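Side-chain contacts in putative cytosine/guanine deaminase (Unidentified, PDB 2PAJ), which probably catalyses the zinc-dependent hydrolytic deamination of 2-amino-4-hydroxypteridines such as isoxanthopterin to 2,4-dihydroxypteridines, releasing ammonium: residues Trp72-His77 with Ile124-Ser129; Leu117-Gly122 with Ala151-Glu156; Cys131-Asp136 with Arg396-Asp401; Glu158-Arg163 with Asp457-Val462. All blocks are in the same frame, centred on the assembly; numbering follows the deposited sequence.

Contact 1: Trp72-His77 with Ile124-Ser129. With ZN (zinc ion), chain B.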
loop_
_atom_site.group_PDB
_atom_site.type_symbol
_atom_site.label_atom_id
_atom_site.label_comp_id
_atom_site.label_asym_id
_atom_site.label_seq_id
_atom_site.Cartn_x
_atom_site.Cartn_y
_atom_site.Cartn_z
ATOM N N TRP A 72 -4.856 -1.671 7.108
ATOM C CA TRP A 72 -3.931 -0.721 6.499
ATOM C C TRP A 72 -4.068 -0.624 4.984
ATOM O O TRP A 72 -4.513 -1.549 4.310
ATOM C CB TRP A 72 -2.471 -1.088 6.800
ATOM C CG TRP A 72 -2.117 -1.204 8.242
ATOM C CD1 TRP A 72 -1.815 -2.349 8.928
ATOM C CD2 TRP A 72 -2.096 -0.143 9.198
ATOM N NE1 TRP A 72 -1.622 -2.065 10.253
ATOM C CE2 TRP A 72 -1.787 -0.717 10.451
ATOM C CE3 TRP A 72 -2.316 1.241 9.124
ATOM C CZ2 TRP A 72 -1.687 0.044 11.625
ATOM C CZ3 TRP A 72 -2.220 1.996 10.279
ATOM C CH2 TRP A 72 -1.908 1.394 11.520
ATOM N N VAL A 73 -3.663 0.524 4.465
ATOM C CA VAL A 73 -3.671 0.802 3.043
ATOM C C VAL A 73 -2.236 1.189 2.678
ATOM O O VAL A 73 -1.747 2.249 3.066
ATOM C CB VAL A 73 -4.618 1.973 2.705
ATOM C CG1 VAL A 73 -4.679 2.177 1.201
ATOM C CG2 VAL A 73 -5.993 1.695 3.255
ATOM N N ASN A 74 -1.559 0.311 1.955
ATOM C CA ASN A 74 -0.193 0.558 1.523
ATOM C C ASN A 74 -0.256 1.229 0.158
ATOM O O ASN A 74 -0.809 0.670 -0.776
ATOM C CB ASN A 74 0.568 -0.767 1.432
ATOM C CG ASN A 74 1.935 -0.612 0.809
ATOM O OD1 ASN A 74 2.842 -0.050 1.412
ATOM N ND2 ASN A 74 2.087 -1.108 -0.416
ATOM N N THR A 75 0.311 2.426 0.048
ATOM C CA THR A 75 0.276 3.170 -1.200
ATOM C C THR A 75 1.540 3.174 -2.057
ATOM O O THR A 75 1.617 3.924 -3.027
ATOM C CB THR A 75 -0.140 4.626 -0.957
ATOM O OG1 THR A 75 0.826 5.281 -0.132
ATOM C CG2 THR A 75 -1.479 4.673 -0.275
ATOM N N HIS A 76 2.526 2.347 -1.713
ATOM C CA HIS A 76 3.758 2.252 -2.495
ATOM C C HIS A 76 4.543 0.993 -2.132
ATOM O O HIS A 76 4.703 0.677 -0.961
ATOM C CB HIS A 76 4.621 3.494 -2.302
ATOM C CG HIS A 76 5.830 3.517 -3.183
ATOM N ND1 HIS A 76 5.750 3.536 -4.556
ATOM C CD2 HIS A 76 7.149 3.463 -2.885
ATOM C CE1 HIS A 76 6.966 3.485 -5.067
ATOM N NE2 HIS A 76 7.834 3.439 -4.075
ATOM N N HIS A 77 5.037 0.286 -3.149
ATOM C CA HIS A 77 5.754 -0.974 -2.953
ATOM C C HIS A 77 6.510 -1.401 -4.216
ATOM O O HIS A 77 6.366 -0.797 -5.270
ATOM C CB HIS A 77 4.739 -2.067 -2.614
ATOM C CG HIS A 77 5.284 -3.174 -1.763
ATOM N ND1 HIS A 77 6.596 -3.593 -1.823
ATOM C CD2 HIS A 77 4.675 -3.979 -0.858
ATOM C CE1 HIS A 77 6.771 -4.609 -0.997
ATOM N NE2 HIS A 77 5.620 -4.863 -0.400
ATOM N N ILE A 124 1.983 -11.751 1.605
ATOM C CA ILE A 124 1.675 -12.479 2.823
ATOM C C ILE A 124 2.127 -11.716 4.070
ATOM O O ILE A 124 1.379 -11.609 5.042
ATOM C CB ILE A 124 2.371 -13.860 2.866
ATOM C CG1 ILE A 124 1.910 -14.754 1.710
ATOM C CG2 ILE A 124 2.054 -14.532 4.174
ATOM C CD1 ILE A 124 0.450 -15.122 1.751
ATOM N N GLU A 125 3.350 -11.198 4.062
ATOM C CA GLU A 125 3.814 -10.504 5.244
ATOM C C GLU A 125 3.084 -9.194 5.433
ATOM O O GLU A 125 3.028 -8.648 6.533
ATOM C CB GLU A 125 5.340 -10.319 5.234
ATOM C CG GLU A 125 5.981 -9.770 3.986
ATOM C CD GLU A 125 7.519 -9.710 4.104
ATOM O OE1 GLU A 125 8.005 -9.107 5.087
ATOM O OE2 GLU A 125 8.249 -10.246 3.220
ATOM N N LEU A 126 2.468 -8.722 4.363
ATOM C CA LEU A 126 1.715 -7.477 4.413
ATOM C C LEU A 126 0.330 -7.746 4.989
ATOM O O LEU A 126 -0.223 -6.924 5.709
ATOM C CB LEU A 126 1.605 -6.904 3.001
ATOM C CG LEU A 126 1.603 -5.405 2.749
ATOM C CD1 LEU A 126 2.486 -4.674 3.726
ATOM C CD2 LEU A 126 2.080 -5.190 1.334
ATOM N N ALA A 127 -0.219 -8.909 4.666
ATOM C CA ALA A 127 -1.542 -9.274 5.147
ATOM C C ALA A 127 -1.526 -9.557 6.640
ATOM O O ALA A 127 -2.491 -9.260 7.345
ATOM C CB ALA A 127 -2.065 -10.485 4.391
ATOM N N ARG A 128 -0.435 -10.134 7.137
ATOM C CA ARG A 128 -0.373 -10.423 8.560
ATOM C C ARG A 128 0.101 -9.248 9.403
ATOM O O ARG A 128 0.435 -9.409 10.568
ATOM C CB ARG A 128 0.476 -11.665 8.826
ATOM C CG ARG A 128 1.625 -11.831 7.897
ATOM C CD ARG A 128 2.204 -13.226 8.024
ATOM N NE ARG A 128 2.970 -13.414 9.252
ATOM C CZ ARG A 128 2.847 -14.466 10.055
ATOM N NH1 ARG A 128 1.979 -15.426 9.775
ATOM N NH2 ARG A 128 3.616 -14.570 11.122
ATOM N N SER A 129 0.133 -8.066 8.801
ATOM C CA SER A 129 0.512 -6.849 9.508
ATOM C C SER A 129 -0.762 -6.006 9.523
ATOM O O SER A 129 -0.750 -4.828 9.877
ATOM C CB SER A 129 1.656 -6.102 8.796
ATOM O OG SER A 129 1.198 -5.341 7.698
HETATM ZN ZN ZN B . 10.051 2.920 -4.350
#
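Ser129 OG, beside the indole edge of Trp72, is gripped twice: it donates a 2.9 Å hydrogen bond to Leu126 O and also bonds to the backbone N of Met346. In the bond to Leu126 O the hydroxyl is tilted 31° from the carbonyl plane. It ties Ser129, just past the helix end, back to the last turn. This is the start of the amidohydrolase beta/alpha barrel: strand 67-73 leads on to helix 112-127, which returns the chain to the neighbouring parallel strand 131-136 in a beta-alpha-beta crossover.

Trp72 presents the pyrrole side of its ring, edge first, to the backbone carbonyl group of Ser129. With CG beside the backbone N (chi1 -56°), the indole points at the helix end, where Met346, Ile347 and Val350 of helix 346-359 also pack on it. Leu126 covers the next part of the segment. Its CD2 lies 3.6 Å from His77 CD2, in the plane of the imidazole and at its edge, the two side chains arriving from opposite directions. The same methyl is 4.4 Å from Asn74 ND2. On the far side of the imidazole, His77 ND1 hydrogen-bonds to Gly337 N.

Asn74 holds the chain on its way to His76 through both ends of its amide. OD1 accepts from Val335 N, and ND2 makes a weak bond to His76 O (3.2 Å, 134° at the hydrogen). His76 begins the family's His-x-His metal motif, completed by His78, and its NE2 binds the zinc ion at 2.3 Å.

Contact 2: Leu117-Gly122 with Ala151-Glu156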
loop_
_atom_site.group_PDB
_atom_site.type_symbol
_atom_site.label_atom_id
_atom_site.label_comp_id
_atom_site.label_asym_id
_atom_site.label_seq_id
_atom_site.Cartn_x
_atom_site.Cartn_y
_atom_site.Cartn_z
ATOM N N LEU A 117 6.671 -15.891 -6.581
ATOM C CA LEU A 117 7.082 -16.157 -5.216
ATOM C C LEU A 117 7.322 -14.864 -4.448
ATOM O O LEU A 117 6.841 -14.704 -3.330
ATOM C CB LEU A 117 8.360 -16.988 -5.209
ATOM C CG LEU A 117 8.833 -17.470 -3.839
ATOM C CD1 LEU A 117 7.886 -18.549 -3.300
ATOM C CD2 LEU A 117 10.242 -18.013 -3.975
ATOM N N ALA A 118 8.069 -13.944 -5.053
ATOM C CA ALA A 118 8.370 -12.664 -4.426
ATOM C C ALA A 118 7.092 -11.917 -4.064
ATOM O O ALA A 118 6.974 -11.340 -2.981
ATOM C CB ALA A 118 9.215 -11.815 -5.363
ATOM N N ALA A 119 6.138 -11.932 -4.986
ATOM C CA ALA A 119 4.863 -11.263 -4.803
ATOM C C ALA A 119 4.108 -11.914 -3.675
ATOM O O ALA A 119 3.571 -11.228 -2.805
ATOM C CB ALA A 119 4.050 -11.339 -6.080
ATOM N N ARG A 120 4.065 -13.244 -3.682
ATOM C CA ARG A 120 3.355 -13.956 -2.632
ATOM C C ARG A 120 3.951 -13.605 -1.271
ATOM O O ARG A 120 3.236 -13.196 -0.362
ATOM C CB ARG A 120 3.403 -15.467 -2.878
ATOM C CG ARG A 120 2.472 -16.261 -1.965
ATOM C CD ARG A 120 2.205 -17.647 -2.540
ATOM N NE ARG A 120 1.496 -18.541 -1.620
ATOM C CZ ARG A 120 0.273 -18.323 -1.142
ATOM N NH1 ARG A 120 -0.392 -17.235 -1.495
ATOM N NH2 ARG A 120 -0.282 -19.193 -0.310
ATOM N N ILE A 121 5.264 -13.752 -1.143
ATOM C CA ILE A 121 5.955 -13.435 0.100
ATOM C C ILE A 121 5.595 -12.048 0.644
ATOM O O ILE A 121 5.047 -11.925 1.734
ATOM C CB ILE A 121 7.480 -13.498 -0.082
ATOM C CG1 ILE A 121 7.922 -14.955 -0.254
ATOM C CG2 ILE A 121 8.157 -12.877 1.117
ATOM C CD1 ILE A 121 9.351 -15.133 -0.801
ATOM N N GLY A 122 5.907 -11.005 -0.115
ATOM C CA GLY A 122 5.620 -9.652 0.342
ATOM C C GLY A 122 4.158 -9.387 0.627
ATOM O O GLY A 122 3.813 -8.581 1.488
ATOM N N ALA A 151 -0.777 -9.938 -14.590
ATOM C CA ALA A 151 -1.671 -11.068 -14.370
ATOM C C ALA A 151 -1.355 -11.727 -13.036
ATOM O O ALA A 151 -2.224 -11.896 -12.187
ATOM C CB ALA A 151 -1.506 -12.077 -15.487
ATOM N N ILE A 152 -0.097 -12.103 -12.876
ATOM C CA ILE A 152 0.371 -12.762 -11.670
ATOM C C ILE A 152 0.063 -11.975 -10.389
ATOM O O ILE A 152 -0.421 -12.543 -9.402
ATOM C CB ILE A 152 1.893 -13.018 -11.770
ATOM C CG1 ILE A 152 2.180 -13.952 -12.955
ATOM C CG2 ILE A 152 2.407 -13.587 -10.469
ATOM C CD1 ILE A 152 3.632 -14.003 -13.366
ATOM N N LEU A 153 0.335 -10.671 -10.407
ATOM C CA LEU A 153 0.088 -9.835 -9.245
ATOM C C LEU A 153 -1.381 -9.842 -8.817
ATOM O O LEU A 153 -1.672 -9.984 -7.623
ATOM C CB LEU A 153 0.562 -8.405 -9.507
ATOM C CG LEU A 153 2.075 -8.152 -9.473
ATOM C CD1 LEU A 153 2.381 -6.672 -9.668
ATOM C CD2 LEU A 153 2.629 -8.613 -8.154
ATOM N N PHE A 154 -2.303 -9.693 -9.769
ATOM C CA PHE A 154 -3.735 -9.704 -9.448
ATOM C C PHE A 154 -4.175 -11.096 -8.980
ATOM O O PHE A 154 -5.045 -11.239 -8.126
ATOM C CB PHE A 154 -4.567 -9.286 -10.668
ATOM C CG PHE A 154 -4.666 -7.798 -10.864
ATOM C CD1 PHE A 154 -5.379 -7.008 -9.969
ATOM C CD2 PHE A 154 -4.050 -7.189 -11.945
ATOM C CE1 PHE A 154 -5.476 -5.619 -10.154
ATOM C CE2 PHE A 154 -4.131 -5.818 -12.151
ATOM C CZ PHE A 154 -4.846 -5.019 -11.255
ATOM N N GLU A 155 -3.563 -12.125 -9.542
ATOM C CA GLU A 155 -3.906 -13.486 -9.177
ATOM C C GLU A 155 -3.561 -13.730 -7.723
ATOM O O GLU A 155 -4.397 -14.186 -6.938
ATOM C CB GLU A 155 -3.155 -14.483 -10.067
ATOM C CG GLU A 155 -3.623 -14.460 -11.517
ATOM C CD GLU A 155 -2.804 -15.360 -12.419
ATOM O OE1 GLU A 155 -2.867 -16.599 -12.244
ATOM O OE2 GLU A 155 -2.090 -14.832 -13.302
ATOM N N GLU A 156 -2.325 -13.411 -7.364
ATOM C CA GLU A 156 -1.856 -13.604 -6.004
ATOM C C GLU A 156 -2.654 -12.799 -4.985
ATOM O O GLU A 156 -3.066 -13.326 -3.952
ATOM C CB GLU A 156 -0.365 -13.255 -5.923
ATOM C CG GLU A 156 0.507 -14.227 -6.691
ATOM C CD GLU A 156 0.237 -15.675 -6.295
ATOM O OE1 GLU A 156 0.401 -16.012 -5.100
ATOM O OE2 GLU A 156 -0.153 -16.476 -7.172
#
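Ala119 and Leu153 make the apolar half of this contact between helices 112-127 and 149-159. Leu153 CD2 approaches Ala119 CB to 3.7 Å, one methyl against another. Leu153 does not leave its helix straight toward the other one, but with CG beside the backbone N (chi1 -75°) its branch end comes nearer. The helices run close here, 6.2 Å between Arg120 CA and Glu156 CA and 6.7 Å between Ala119 CA and Leu153 CA. Phe115, Phe164 and Leu166 also touch Leu153, so this methyl contact continues into the layer between helices and barrel strands.

The polar half pairs Arg120, next to Ala119, with Glu156, about one turn beyond Leu153. Arg120 runs extended from CG to NE, and the glutamate lies across it at about a right angle. Glu156 folds at chi2 (-53°), which sets OE1 alongside the aliphatic stem of the arginine, 3.5 Å from Arg120 CD. The charged end is reached less closely: Arg120 NH1 to Glu156 OE1 is a long salt bridge of 3.9 Å, and the guanidinium and carboxylate planes stand 84° apart. No hydrogen bond joins the two segments.

A second arginine takes the other oxygen. Arg116, a turn earlier on the same helix as Arg120, forms a salt bridge through NE with Glu156 OE2, and through NH2 with Glu155 OE1. The buried Glu156 thus has a guanidinium partner for each oxygen, the one at OE1 distant; this would be expected to help keep its carboxylate ionised. Electrostatics here join the two helices mainly through Arg116, while Arg120 adds a looser attraction and the packing of its methylenes.

Contact 3: Cys131-Asp136 with Arg396-Asp401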
loop_
_atom_site.group_PDB
_atom_site.type_symbol
_atom_site.label_atom_id
_atom_site.label_comp_id
_atom_site.label_asym_id
_atom_site.label_seq_id
_atom_site.Cartn_x
_atom_site.Cartn_y
_atom_site.Cartn_z
ATOM N N CYS A 131 -2.687 -5.232 6.853
ATOM C CA CYS A 131 -2.924 -4.501 5.611
ATOM C C CYS A 131 -3.883 -5.277 4.696
ATOM O O CYS A 131 -3.677 -6.464 4.438
ATOM C CB CYS A 131 -1.589 -4.261 4.907
ATOM S SG CYS A 131 -1.706 -3.469 3.300
ATOM N N ALA A 132 -4.932 -4.609 4.218
ATOM C CA ALA A 132 -5.910 -5.255 3.340
ATOM C C ALA A 132 -5.880 -4.713 1.897
ATOM O O ALA A 132 -6.313 -5.380 0.956
ATOM C CB ALA A 132 -7.304 -5.107 3.933
ATOM N N THR A 133 -5.360 -3.497 1.740
ATOM C CA THR A 133 -5.246 -2.849 0.439
ATOM C C THR A 133 -3.770 -2.601 0.166
ATOM O O THR A 133 -3.122 -1.832 0.862
ATOM C CB THR A 133 -5.972 -1.493 0.396
ATOM O OG1 THR A 133 -7.255 -1.613 1.016
ATOM C CG2 THR A 133 -6.162 -1.059 -1.038
ATOM N N VAL A 134 -3.247 -3.263 -0.856
ATOM C CA VAL A 134 -1.851 -3.122 -1.220
ATOM C C VAL A 134 -1.718 -2.476 -2.591
ATOM O O VAL A 134 -2.515 -2.727 -3.485
ATOM C CB VAL A 134 -1.158 -4.498 -1.254
ATOM C CG1 VAL A 134 0.336 -4.318 -1.429
ATOM C CG2 VAL A 134 -1.487 -5.288 0.002
ATOM N N ALA A 135 -0.715 -1.626 -2.740
ATOM C CA ALA A 135 -0.457 -0.956 -3.999
ATOM C C ALA A 135 0.992 -1.264 -4.340
ATOM O O ALA A 135 1.894 -0.972 -3.554
ATOM C CB ALA A 135 -0.666 0.554 -3.867
ATOM N N ASP A 136 1.215 -1.895 -5.490
ATOM C CA ASP A 136 2.571 -2.210 -5.897
ATOM C C ASP A 136 3.001 -1.391 -7.108
ATOM O O ASP A 136 2.269 -1.289 -8.091
ATOM C CB ASP A 136 2.714 -3.702 -6.204
ATOM C CG ASP A 136 4.122 -4.063 -6.662
ATOM O OD1 ASP A 136 5.088 -3.808 -5.908
ATOM O OD2 ASP A 136 4.268 -4.592 -7.785
ATOM N N ARG A 396 -8.016 7.773 0.183
ATOM C CA ARG A 396 -8.443 8.927 -0.596
ATOM C C ARG A 396 -7.394 9.370 -1.613
ATOM O O ARG A 396 -7.715 10.035 -2.597
ATOM C CB ARG A 396 -8.853 10.091 0.327
ATOM C CG ARG A 396 -10.298 9.932 0.878
ATOM C CD ARG A 396 -10.909 11.246 1.420
ATOM N NE ARG A 396 -10.263 11.725 2.657
ATOM C CZ ARG A 396 -10.631 11.401 3.905
ATOM N NH1 ARG A 396 -11.662 10.585 4.138
ATOM N NH2 ARG A 396 -9.961 11.896 4.937
ATOM N N VAL A 397 -6.145 8.985 -1.383
ATOM C CA VAL A 397 -5.063 9.321 -2.299
ATOM C C VAL A 397 -5.154 8.412 -3.528
ATOM O O VAL A 397 -4.872 8.827 -4.655
ATOM C CB VAL A 397 -3.690 9.162 -1.603
ATOM C CG1 VAL A 397 -2.583 9.074 -2.627
ATOM C CG2 VAL A 397 -3.454 10.349 -0.661
ATOM N N MET A 398 -5.581 7.177 -3.308
ATOM C CA MET A 398 -5.715 6.236 -4.402
ATOM C C MET A 398 -7.141 6.242 -4.986
ATOM O O MET A 398 -7.450 5.508 -5.927
ATOM C CB MET A 398 -5.302 4.829 -3.943
ATOM C CG MET A 398 -3.872 4.757 -3.412
ATOM S SD MET A 398 -2.971 3.228 -3.742
ATOM C CE MET A 398 -3.725 2.144 -2.611
ATOM N N GLY A 399 -8.009 7.075 -4.428
ATOM C CA GLY A 399 -9.361 7.165 -4.951
ATOM C C GLY A 399 -10.373 6.149 -4.458
ATOM O O GLY A 399 -11.510 6.115 -4.941
ATOM N N LEU A 400 -9.964 5.313 -3.510
ATOM C CA LEU A 400 -10.861 4.323 -2.927
ATOM C C LEU A 400 -11.548 4.947 -1.708
ATOM O O LEU A 400 -11.270 4.579 -0.567
ATOM C CB LEU A 400 -10.066 3.090 -2.520
ATOM C CG LEU A 400 -9.521 2.245 -3.672
ATOM C CD1 LEU A 400 -8.703 1.105 -3.099
ATOM C CD2 LEU A 400 -10.671 1.709 -4.521
ATOM N N ASP A 401 -12.465 5.873 -1.981
ATOM C CA ASP A 401 -13.183 6.630 -0.970
ATOM C C ASP A 401 -14.174 5.935 -0.044
ATOM O O ASP A 401 -14.615 6.528 0.937
ATOM C CB ASP A 401 -13.856 7.824 -1.643
ATOM C CG ASP A 401 -12.872 8.656 -2.437
ATOM O OD1 ASP A 401 -11.711 8.753 -1.993
ATOM O OD2 ASP A 401 -13.246 9.212 -3.491
#
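Met398 lays its thioether end over the methyl of Ala135, while Thr133 and Leu400 meet tip to tip alongside. In the first pair the sulfur is nearest, with Met398 SD 3.5 Å from Ala135 CB, and Met398 CE follows at 3.7 Å from the same carbon. The methionine chain bends at chi2 and again at chi3 (-74°). The second bend turns CE back along the strand, where it comes within 4.3 Å of Thr133 CG2.

Thr133 offers its methyl branch and not its hydroxyl: CG2 stands anti to the backbone N, and OG1 is turned aside. The partner is one branch of Leu400, whose CD1 lies 3.9 Å from Thr133 CG2. The contact is therefore apolar throughout, with no hydrogen bond between the segments.

Two steps of the backbone bring Met398 and Leu400 onto the same strand. Gly399 leaves the helix with positive phi (84°), and Leu400 sits at the centre of an inverse gamma turn, so the chain swings round and both side chains face residues 133 and 135.

Those two residues line the interior face of this strand of the beta/alpha barrel; the opposite face is covered by Leu126 of helix 112-127, which meets Cys131 and Val134. Strand 131-136 lies between parallel strands 67-73 and 163-168. Touching Val73 on one side and Val165 on the other as well as Ala135, Met398, from the C-terminal part of helix 383-398, packs against the inner side of all three strands, and it also meets Thr75.

Contact 4: Glu158-Arg163 with Asp457-Val462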
loop_
_atom_site.group_PDB
_atom_site.type_symbol
_atom_site.label_atom_id
_atom_site.label_comp_id
_atom_site.label_asym_id
_atom_site.label_seq_id
_atom_site.Cartn_x
_atom_site.Cartn_y
_atom_site.Cartn_z
ATOM N N GLU A 158 -5.657 -11.722 -5.082
ATOM C CA GLU A 158 -6.972 -12.295 -4.913
ATOM C C GLU A 158 -6.976 -13.662 -4.237
ATOM O O GLU A 158 -7.951 -14.027 -3.586
ATOM C CB GLU A 158 -7.646 -12.382 -6.263
ATOM C CG GLU A 158 -8.975 -13.056 -6.197
ATOM C CD GLU A 158 -9.318 -13.699 -7.508
ATOM O OE1 GLU A 158 -9.947 -13.020 -8.361
ATOM O OE2 GLU A 158 -8.926 -14.882 -7.679
ATOM N N LYS A 159 -5.906 -14.429 -4.398
ATOM C CA LYS A 159 -5.848 -15.726 -3.744
ATOM C C LYS A 159 -5.876 -15.472 -2.246
ATOM O O LYS A 159 -6.386 -16.282 -1.476
ATOM C CB LYS A 159 -4.576 -16.488 -4.146
ATOM C CG LYS A 159 -4.668 -17.066 -5.554
ATOM C CD LYS A 159 -3.326 -17.473 -6.145
ATOM C CE LYS A 159 -2.780 -18.721 -5.489
ATOM N NZ LYS A 159 -1.740 -19.364 -6.357
ATOM N N LEU A 160 -5.348 -14.318 -1.853
ATOM C CA LEU A 160 -5.285 -13.923 -0.456
ATOM C C LEU A 160 -6.502 -13.123 -0.019
ATOM O O LEU A 160 -6.687 -12.876 1.171
ATOM C CB LEU A 160 -4.016 -13.117 -0.205
ATOM C CG LEU A 160 -2.709 -13.871 -0.459
ATOM C CD1 LEU A 160 -1.524 -12.938 -0.255
ATOM C CD2 LEU A 160 -2.608 -15.052 0.479
ATOM N N GLY A 161 -7.319 -12.722 -0.991
ATOM C CA GLY A 161 -8.533 -11.971 -0.713
ATOM C C GLY A 161 -8.340 -10.485 -0.493
ATOM O O GLY A 161 -9.228 -9.814 0.032
ATOM N N LEU A 162 -7.189 -9.972 -0.919
ATOM C CA LEU A 162 -6.834 -8.563 -0.744
ATOM C C LEU A 162 -7.186 -7.666 -1.928
ATOM O O LEU A 162 -7.231 -8.115 -3.068
ATOM C CB LEU A 162 -5.323 -8.438 -0.498
ATOM C CG LEU A 162 -4.604 -9.468 0.374
ATOM C CD1 LEU A 162 -3.118 -9.187 0.367
ATOM C CD2 LEU A 162 -5.159 -9.431 1.788
ATOM N N ARG A 163 -7.434 -6.390 -1.649
ATOM C CA ARG A 163 -7.715 -5.433 -2.714
ATOM C C ARG A 163 -6.337 -5.104 -3.248
ATOM O O ARG A 163 -5.421 -4.864 -2.466
ATOM C CB ARG A 163 -8.308 -4.132 -2.185
ATOM C CG ARG A 163 -9.608 -4.214 -1.425
ATOM C CD ARG A 163 -9.952 -2.809 -0.946
ATOM N NE ARG A 163 -11.130 -2.784 -0.102
ATOM C CZ ARG A 163 -12.362 -2.934 -0.563
ATOM N NH1 ARG A 163 -12.550 -3.110 -1.863
ATOM N NH2 ARG A 163 -13.394 -2.924 0.272
ATOM N N ASP A 457 -3.611 -15.043 12.972
ATOM C CA ASP A 457 -2.418 -15.089 12.127
ATOM C C ASP A 457 -2.423 -16.182 11.068
ATOM O O ASP A 457 -1.397 -16.437 10.465
ATOM C CB ASP A 457 -1.153 -15.238 12.973
ATOM C CG ASP A 457 -1.006 -14.144 14.002
ATOM O OD1 ASP A 457 -1.220 -12.965 13.665
ATOM O OD2 ASP A 457 -0.660 -14.466 15.153
ATOM N N LEU A 458 -3.551 -16.843 10.839
ATOM C CA LEU A 458 -3.573 -17.894 9.826
ATOM C C LEU A 458 -4.325 -17.508 8.573
ATOM O O LEU A 458 -5.455 -17.019 8.629
ATOM C CB LEU A 458 -4.165 -19.179 10.393
ATOM C CG LEU A 458 -3.366 -19.786 11.553
ATOM C CD1 LEU A 458 -4.149 -20.955 12.148
ATOM C CD2 LEU A 458 -1.987 -20.240 11.069
ATOM N N ILE A 459 -3.686 -17.743 7.433
ATOM C CA ILE A 459 -4.288 -17.440 6.153
ATOM C C ILE A 459 -4.493 -18.730 5.383
ATOM O O ILE A 459 -3.610 -19.590 5.329
ATOM C CB ILE A 459 -3.405 -16.502 5.353
ATOM C CG1 ILE A 459 -3.074 -15.280 6.207
ATOM C CG2 ILE A 459 -4.129 -16.078 4.090
ATOM C CD1 ILE A 459 -2.271 -14.244 5.503
ATOM N N GLU A 460 -5.674 -18.874 4.804
ATOM C CA GLU A 460 -6.000 -20.069 4.043
ATOM C C GLU A 460 -5.148 -20.157 2.780
ATOM O O GLU A 460 -5.137 -19.235 1.958
ATOM C CB GLU A 460 -7.485 -20.053 3.692
ATOM C CG GLU A 460 -8.181 -21.379 3.894
ATOM C CD GLU A 460 -9.669 -21.203 4.175
ATOM O OE1 GLU A 460 -10.341 -20.475 3.397
ATOM O OE2 GLU A 460 -10.158 -21.790 5.180
ATOM N N GLY A 461 -4.422 -21.267 2.649
ATOM C CA GLY A 461 -3.561 -21.469 1.498
ATOM C C GLY A 461 -2.083 -21.254 1.781
ATOM O O GLY A 461 -1.234 -21.528 0.931
ATOM N N VAL A 462 -1.752 -20.767 2.972
ATOM C CA VAL A 462 -0.351 -20.537 3.283
ATOM C C VAL A 462 0.207 -21.498 4.303
ATOM O O VAL A 462 -0.394 -21.733 5.345
ATOM C CB VAL A 462 -0.100 -19.118 3.814
ATOM C CG1 VAL A 462 -0.659 -18.073 2.852
ATOM C CG2 VAL A 462 -0.719 -18.980 5.193
#
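Leu160 CD2 is the meeting point of this small apolar contact. Ile459 CG2 lies 4.1 Å from it and Val462 CG1 4.3 Å, two branched residues set against one leucine methyl. Leu160 and Ile459 cross obliquely. The isoleucine brings its short branch to the contact, because CG2 is anti to the backbone N while CG1 stands beside it (chi1 -53°).

Helix 112-127 closes the group from another side: Arg120 and Ile124 each pack on both Leu160 and Val462. Ile459 also rests on Val454 of strand 451-455.

Backbone turns set both partners. Ile459 and Val462 are the first and last residues of a type II beta turn, closed by Val462 N to Ile459 O at 3.2 Å; Gly461 supplies its positive phi. Further back, Asp457 secures the start of this loop through a salt bridge to Arg440 and hydrogen bonds to Ser442 and Val443. In segment 158-163, Gly161 O hydrogen-bonds to Ser448 OG, outside the contact.

On the helix side, Gly161 is the C-prime residue of a Schellman motif. Its N makes a weak 3.0 Å bond to Glu158 O, and Leu162 N reaches the carbonyl five residues earlier. This ending of helix 149-159 turns the chain into barrel strand 163-168, with the loop before the C-terminal helix 464-483 packed against the turn.

In the fold
Contacts 1 and 3 lie deepest, their centres about 10 Å apart, and join through neighbouring barrel strands: Asn74 N to Thr133 O, 2.9 Å, is a probable hydrogen bond. Contact 1 contains the zinc ligand His76; the side chain of Ala135 in contact 3 is about 6 Å from that of His76 and about 11 Å from the zinc ion. Contact 2, centred about 13 Å from contact 1, shares helix 112-127 with it; the side chain of Leu153 is about 13 Å from the zinc ion. Contact 4, away from the metal and substrate sites, meets contact 1 through Ile124, contact 2 through Arg120 and the strand of contact 3 through a probable 3.0 Å hydrogen bond, Arg163 N to Ala132 O.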